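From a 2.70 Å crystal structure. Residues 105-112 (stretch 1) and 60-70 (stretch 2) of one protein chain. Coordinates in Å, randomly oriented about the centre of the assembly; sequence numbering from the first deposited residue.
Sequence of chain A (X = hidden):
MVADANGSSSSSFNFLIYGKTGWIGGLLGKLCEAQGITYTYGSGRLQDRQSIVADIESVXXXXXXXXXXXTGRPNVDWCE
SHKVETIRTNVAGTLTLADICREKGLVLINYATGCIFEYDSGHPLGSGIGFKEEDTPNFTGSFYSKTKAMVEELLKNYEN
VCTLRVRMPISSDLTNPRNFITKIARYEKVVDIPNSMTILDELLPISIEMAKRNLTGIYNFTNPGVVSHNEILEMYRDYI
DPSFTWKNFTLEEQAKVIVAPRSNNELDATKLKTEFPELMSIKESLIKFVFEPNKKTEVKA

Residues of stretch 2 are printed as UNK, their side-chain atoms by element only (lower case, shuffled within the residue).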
ATOM      1  N   GLY A 105     -15.794   2.713  15.958  1.00 40.02           N
ATOM      2  CA  GLY A 105     -16.668   1.553  15.976  1.00 36.39           C
ATOM      3  C   GLY A 105     -17.574   1.443  14.758  1.00 37.49           C
ATOM      4  O   GLY A 105     -18.445   0.584  14.698  1.00 40.97           O
ATOM      5  N   LEU A 106     -17.356   2.310  13.778  1.00 41.44           N
ATOM      6  CA  LEU A 106     -18.220   2.390  12.596  1.00 44.27           C
ATOM      7  C   LEU A 106     -17.851   1.370  11.506  1.00 43.49           C
ATOM      8  O   LEU A 106     -16.676   1.256  11.096  1.00 40.57           O
ATOM      9  CB  LEU A 106     -18.195   3.814  12.013  1.00 42.73           C
ATOM     10  CG  LEU A 106     -19.296   4.875  12.247  1.00 46.66           C
ATOM     11  CD1 LEU A 106     -20.447   4.392  13.139  1.00 41.14           C
ATOM     12  CD2 LEU A 106     -18.701   6.211  12.758  1.00 44.77           C
ATOM     13  N   VAL A 107     -18.867   0.634  11.046  1.00 43.77           N
ATOM     14  CA  VAL A 107     -18.739  -0.245   9.877  1.00 40.76           C
ATOM     15  C   VAL A 107     -18.611   0.558   8.576  1.00 42.21           C
ATOM     16  O   VAL A 107     -19.330   1.525   8.323  1.00 39.07           O
ATOM     17  CB  VAL A 107     -19.911  -1.222   9.754  1.00 43.53           C
ATOM     18  CG1 VAL A 107     -19.790  -2.033   8.472  1.00 40.79           C
ATOM     19  CG2 VAL A 107     -19.964  -2.150  10.977  1.00 47.40           C
ATOM     20  N   LEU A 108     -17.653   0.152   7.764  1.00 44.61           N
ATOM     21  CA  LEU A 108     -17.352   0.828   6.529  1.00 40.13           C
ATOM     22  C   LEU A 108     -17.531  -0.168   5.389  1.00 39.30           C
ATOM     23  O   LEU A 108     -16.856  -1.193   5.322  1.00 37.22           O
ATOM     24  CB  LEU A 108     -15.910   1.326   6.582  1.00 40.36           C
ATOM     25  CG  LEU A 108     -15.273   1.672   5.248  1.00 40.36           C
ATOM     26  CD1 LEU A 108     -16.059   2.809   4.626  1.00 40.70           C
ATOM     27  CD2 LEU A 108     -13.837   2.044   5.472  1.00 37.40           C
ATOM     28  N   ILE A 109     -18.465   0.133   4.503  1.00 43.85           N
ATOM     29  CA  ILE A 109     -18.664  -0.656   3.299  1.00 39.91           C
ATOM     30  C   ILE A 109     -17.760  -0.101   2.217  1.00 41.19           C
ATOM     31  O   ILE A 109     -18.001   0.987   1.694  1.00 41.00           O
ATOM     32  CB  ILE A 109     -20.104  -0.579   2.827  1.00 34.87           C
ATOM     33  CG1 ILE A 109     -21.042  -1.074   3.937  1.00 37.51           C
ATOM     34  CG2 ILE A 109     -20.272  -1.375   1.549  1.00 36.38           C
ATOM     35  CD1 ILE A 109     -20.869  -2.557   4.313  1.00 35.79           C
ATOM     36  N   ASN A 110     -16.712  -0.846   1.896  1.00 41.44           N
ATOM     37  CA  ASN A 110     -15.741  -0.424   0.890  1.00 41.34           C
ATOM     38  C   ASN A 110     -15.945  -1.144  -0.467  1.00 40.95           C
ATOM     39  O   ASN A 110     -15.650  -2.329  -0.611  1.00 41.87           O
ATOM     40  CB  ASN A 110     -14.327  -0.613   1.458  1.00 40.31           C
ATOM     41  CG  ASN A 110     -13.237  -0.247   0.476  1.00 42.08           C
ATOM     42  OD1 ASN A 110     -13.144   0.892   0.030  1.00 45.06           O
ATOM     43  ND2 ASN A 110     -12.366  -1.207   0.177  1.00 44.73           N
ATOM     44  N   TYR A 111     -16.490  -0.415  -1.435  1.00 37.34           N
ATOM     45  CA  TYR A 111     -16.629  -0.883  -2.802  1.00 31.92           C
ATOM     46  C   TYR A 111     -15.266  -0.919  -3.474  1.00 39.06           C
ATOM     47  O   TYR A 111     -14.537   0.065  -3.481  1.00 42.18           O
ATOM     48  CB  TYR A 111     -17.592   0.035  -3.561  1.00 32.68           C
ATOM     49  CG  TYR A 111     -18.984  -0.012  -2.976  1.00 37.88           C
ATOM     50  CD1 TYR A 111     -19.859  -1.058  -3.283  1.00 35.24           C
ATOM     51  CD2 TYR A 111     -19.405   0.940  -2.064  1.00 37.64           C
ATOM     52  CE1 TYR A 111     -21.112  -1.120  -2.729  1.00 35.89           C
ATOM     53  CE2 TYR A 111     -20.660   0.881  -1.501  1.00 37.04           C
ATOM     54  CZ  TYR A 111     -21.509  -0.146  -1.838  1.00 39.47           C
ATOM     55  OH  TYR A 111     -22.763  -0.189  -1.279  1.00 41.06           O
ATOM     56  N   ALA A 112     -14.905  -2.068  -4.026  1.00 43.13           N
ATOM     57  CA  ALA A 112     -13.561  -2.256  -4.561  1.00 44.75           C
ATOM     58  C   ALA A 112     -13.643  -3.187  -5.757  1.00 43.21           C
ATOM     59  O   ALA A 112     -14.718  -3.358  -6.322  1.00 39.52           O
ATOM     60  CB  ALA A 112     -12.611  -2.808  -3.484  1.00 39.78           C
ATOM     61  N   UNK A  60     -23.109  12.127  12.440  1.00 52.46           N
ATOM     62  CA  UNK A  60     -23.319  11.088  13.441  1.00 52.25           C
ATOM     63  C   UNK A  60     -23.879   9.815  12.796  1.00 51.19           C
ATOM     64  O   UNK A  60     -24.941   9.317  13.201  1.00 55.07           O
ATOM     65  n   UNK A  60     -24.605  15.920  16.967  1.00 63.67           N
ATOM     66  c   UNK A  60     -23.729  12.829  15.277  1.00 55.07           C
ATOM     67  c   UNK A  60     -24.883  13.733  15.742  1.00 57.62           C
ATOM     68  c   UNK A  60     -24.500  15.221  15.660  1.00 56.20           C
ATOM     69  c   UNK A  60     -24.247  11.599  14.547  1.00 54.75           C
ATOM     70  N   UNK A  61     -23.169   9.282  11.788  1.00 47.62           N
ATOM     71  CA  UNK A  61     -23.729   8.190  10.977  1.00 50.62           C
ATOM     72  C   UNK A  61     -23.778   6.886  11.750  1.00 46.98           C
ATOM     73  O   UNK A  61     -23.037   6.734  12.712  1.00 52.23           O
ATOM     74  c   UNK A  61     -21.409   8.434  10.489  1.00 50.33           C
ATOM     75  c   UNK A  61     -22.718   8.053   9.835  1.00 47.76           C
ATOM     76  c   UNK A  61     -21.754   9.537  11.467  1.00 48.22           C
ATOM     77  N   UNK A  62     -24.644   5.969  11.346  1.00 43.79           N
ATOM     78  CA  UNK A  62     -24.663   4.643  11.933  1.00 43.20           C
ATOM     79  C   UNK A  62     -23.719   3.715  11.158  1.00 48.68           C
ATOM     80  O   UNK A  62     -23.189   2.737  11.716  1.00 47.86           O
ATOM     81  o   UNK A  62     -26.540   3.845  10.608  1.00 41.33           O
ATOM     82  c   UNK A  62     -26.085   4.068  11.930  1.00 43.88           C
ATOM     83  N   UNK A  63     -23.539   4.008   9.866  1.00 46.12           N
ATOM     84  CA  UNK A  63     -22.656   3.235   8.985  1.00 44.40           C
ATOM     85  C   UNK A  63     -22.074   4.188   7.936  1.00 46.11           C
ATOM     86  O   UNK A  63     -22.606   5.283   7.732  1.00 45.34           O
ATOM     87  n   UNK A  63     -25.066  -0.479  10.306  1.00 44.47           N
ATOM     88  n   UNK A  63     -25.312   1.604   9.861  1.00 42.22           N
ATOM     89  c   UNK A  63     -23.401   2.093   8.263  1.00 45.00           C
ATOM     90  c   UNK A  63     -25.804   0.590  10.549  1.00 44.56           C
ATOM     91  c   UNK A  63     -24.195   1.184   9.162  1.00 46.13           C
ATOM     92  c   UNK A  63     -24.059  -0.136   9.435  1.00 45.59           C
ATOM     93  N   UNK A  64     -20.997   3.762   7.267  1.00 45.46           N
ATOM     94  CA  UNK A  64     -20.269   4.591   6.295  1.00 40.63           C
ATOM     95  C   UNK A  64     -20.041   3.805   5.006  1.00 36.82           C
ATOM     96  O   UNK A  64     -19.740   2.629   5.044  1.00 36.36           O
ATOM     97  c   UNK A  64     -18.879   5.067   6.853  1.00 40.86           C
ATOM     98  c   UNK A  64     -18.048   5.784   5.771  1.00 39.85           C
ATOM     99  c   UNK A  64     -19.040   5.950   8.076  1.00 41.42           C
ATOM    100  N   UNK A  65     -20.185   4.464   3.864  1.00 42.69           N
ATOM    101  CA  UNK A  65     -20.026   3.808   2.568  1.00 42.33           C
ATOM    102  C   UNK A  65     -18.954   4.507   1.758  1.00 42.43           C
ATOM    103  O   UNK A  65     -19.024   5.709   1.530  1.00 45.56           O
ATOM    104  c   UNK A  65     -24.009   2.396   4.070  1.00 39.24           C
ATOM    105  c   UNK A  65     -21.345   3.830   1.801  1.00 39.75           C
ATOM    106  c   UNK A  65     -22.381   2.914   2.366  1.00 39.36           C
ATOM    107  c   UNK A  65     -24.319   1.195   3.420  1.00 38.60           C
ATOM    108  c   UNK A  65     -23.658   0.853   2.247  1.00 39.43           C
ATOM    109  c   UNK A  65     -23.056   3.247   3.535  1.00 37.10           C
ATOM    110  c   UNK A  65     -22.695   1.717   1.722  1.00 41.17           C
ATOM    111  N   UNK A  66     -17.952   3.755   1.337  1.00 40.71           N
ATOM    112  CA  UNK A  66     -16.889   4.314   0.517  1.00 42.99           C
ATOM    113  C   UNK A  66     -17.040   3.936  -0.965  1.00 42.13           C
ATOM    114  O   UNK A  66     -16.635   2.852  -1.401  1.00 42.52           O
ATOM    115  n   UNK A  66     -13.366   3.364   0.062  1.00 43.10           N
ATOM    116  c   UNK A  66     -15.521   3.875   1.051  1.00 39.78           C
ATOM    117  o   UNK A  66     -14.437   5.222  -0.614  1.00 41.39           O
ATOM    118  c   UNK A  66     -14.388   4.213   0.093  1.00 43.53           C
ATOM    119  N   UNK A  67     -17.622   4.833  -1.744  1.00 41.33           N
ATOM    120  CA  UNK A  67     -17.728   4.604  -3.174  1.00 41.02           C
ATOM    121  C   UNK A  67     -16.804   5.581  -3.889  1.00 45.27           C
ATOM    122  O   UNK A  67     -16.906   5.767  -5.091  1.00 47.42           O
ATOM    123  c   UNK A  67     -19.153   4.771  -3.630  1.00 38.38           C
ATOM    124  N   UNK A  68     -15.877   6.174  -3.134  1.00 45.39           N
ATOM    125  CA  UNK A  68     -15.003   7.249  -3.615  1.00 47.78           C
ATOM    126  C   UNK A  68     -14.190   6.888  -4.850  1.00 51.99           C
ATOM    127  O   UNK A  68     -13.403   7.688  -5.357  1.00 52.02           O
ATOM    128  c   UNK A  68     -14.081   7.742  -2.502  1.00 48.68           C
ATOM    129  N   UNK A  69     -14.377   5.675  -5.334  1.00 56.73           N
ATOM    130  CA  UNK A  69     -14.007   5.386  -6.696  1.00 65.14           C
ATOM    131  C   UNK A  69     -13.237   4.105  -6.743  1.00 64.20           C
ATOM    132  O   UNK A  69     -12.954   3.519  -5.700  1.00 59.10           O
ATOM    133  N   UNK A  70     -12.965   3.645  -7.960  1.00 70.65           N
ATOM    134  CA  UNK A  70     -13.620   4.192  -9.145  1.00 67.75           C
ATOM    135  C   UNK A  70     -14.631   3.133  -9.533  1.00 69.60           C
ATOM    136  O   UNK A  70     -14.384   1.944  -9.321  1.00 71.07           O
ATOM    137  c   UNK A  70     -13.275   4.320 -11.667  1.00 70.07           C
ATOM    138  c   UNK A  70     -12.615   4.452 -10.298  1.00 71.08           C
ATOM    139  c   UNK A  70     -11.967   5.824 -10.140  1.00 74.29           C
TER
HETATM  140  O   HOH W   1     -21.527   0.584  12.483  1.00 42.33           O

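Position 60 carries four carbons in a row ending in a nitrogen, and none of them touches stretch 1: the pattern is lysine. K60 leaves a helix with positive phi (47°), and its CA-to-CB bond points away from stretch 1.

At position 61 three carbons close a ring onto the backbone N, and one ring carbon lies near L106 CD2; only proline closes such a ring. The CA-to-CB bond of P61 points toward stretch 1, and its CG lies 4.2 Å from L106 CD2; L106 CD1 also sits 3.5 Å from P61 O.

Position 62 has one carbon and then one oxygen, without branching, and neither atom touches stretch 1: serine. The CA-to-CB bond of S62 points away, and its backbone makes the link instead. Water 1 donates to S62 O (2.8 Å) and accepts from V107 N (3.0 Å), bridging the two stretches.

Position 63 shows one carbon leading to a five-membered ring of three carbons and two nitrogens, with a ring carbon near V107 CB, hence histidine. H63 ND1 is 2.7 Å from S62 OG, a hydrogen bond in which either could be the donor. Ring atom CD2 of H63 lies 4.3 Å from V107 CB.

At position 64 one carbon carries two more, one near L108 CD1 and the other near L106 CG; the fork is that of valine, with chi1 in the t well. V64 CG1 approaches L108 CD1 at 3.8 Å and V64 CG2 approaches L106 CG at 4.3 Å, so both methyls meet leucines. Its backbone is bonded at both ends: V64 N donates to V107 O (3.0 Å, 150°) and I109 N donates to V64 O (2.9 Å, 165°).

Position 65 has one carbon and a ring of six carbons, touched by I109 and Y111; no oxygen is attached, which excludes tyrosine and gives phenylalanine. I109 CG1 stands over one face of the F65 ring, 4.0 Å from its centroid and 25° off the normal, a CH-pi contact. Y111 OH reaches the ring edge, 3.6 Å from F65 CD2.

Position 66 holds two carbons, the second bearing one oxygen and one nitrogen, the nitrogen close to N110 OD1. This is the amide of asparagine, since the elements distinguish it from a carboxylate. N66 ND2 donates to N110 OD1 at 2.5 Å, very short and bent (123°), while N66 OD1 accepts from the backbone N of position 68 at 3.1 Å.

Position 67 has a single carbon, its CB, 4.1 Å from Y111 CD2, so alanine, A67. Position 68 likewise has one carbon, out of reach of stretch 1: A68. Position 69 has no side-chain atoms and is glycine; at phi 133° and psi 173° a CB would jam against the preceding carbonyl O. Position 70 again forks from one carbon into two, none touching stretch 1: valine. V70 follows a cis peptide, and its CA-to-CB bond points away.

The contact is a parallel strand pairing, the axes 4.6 Å apart at closest approach and inclined by 16°. I109 O accepts from N66 N (2.8 Å, 168°), and Y111 N donates to N66 O (3.3 Å), completing the ladder. Side chains alternate: I109 and F65 pack on one face, while L108, V64, N110 and N66 share the other.

Stretch 2 60-70: KPSHVFNAAGV
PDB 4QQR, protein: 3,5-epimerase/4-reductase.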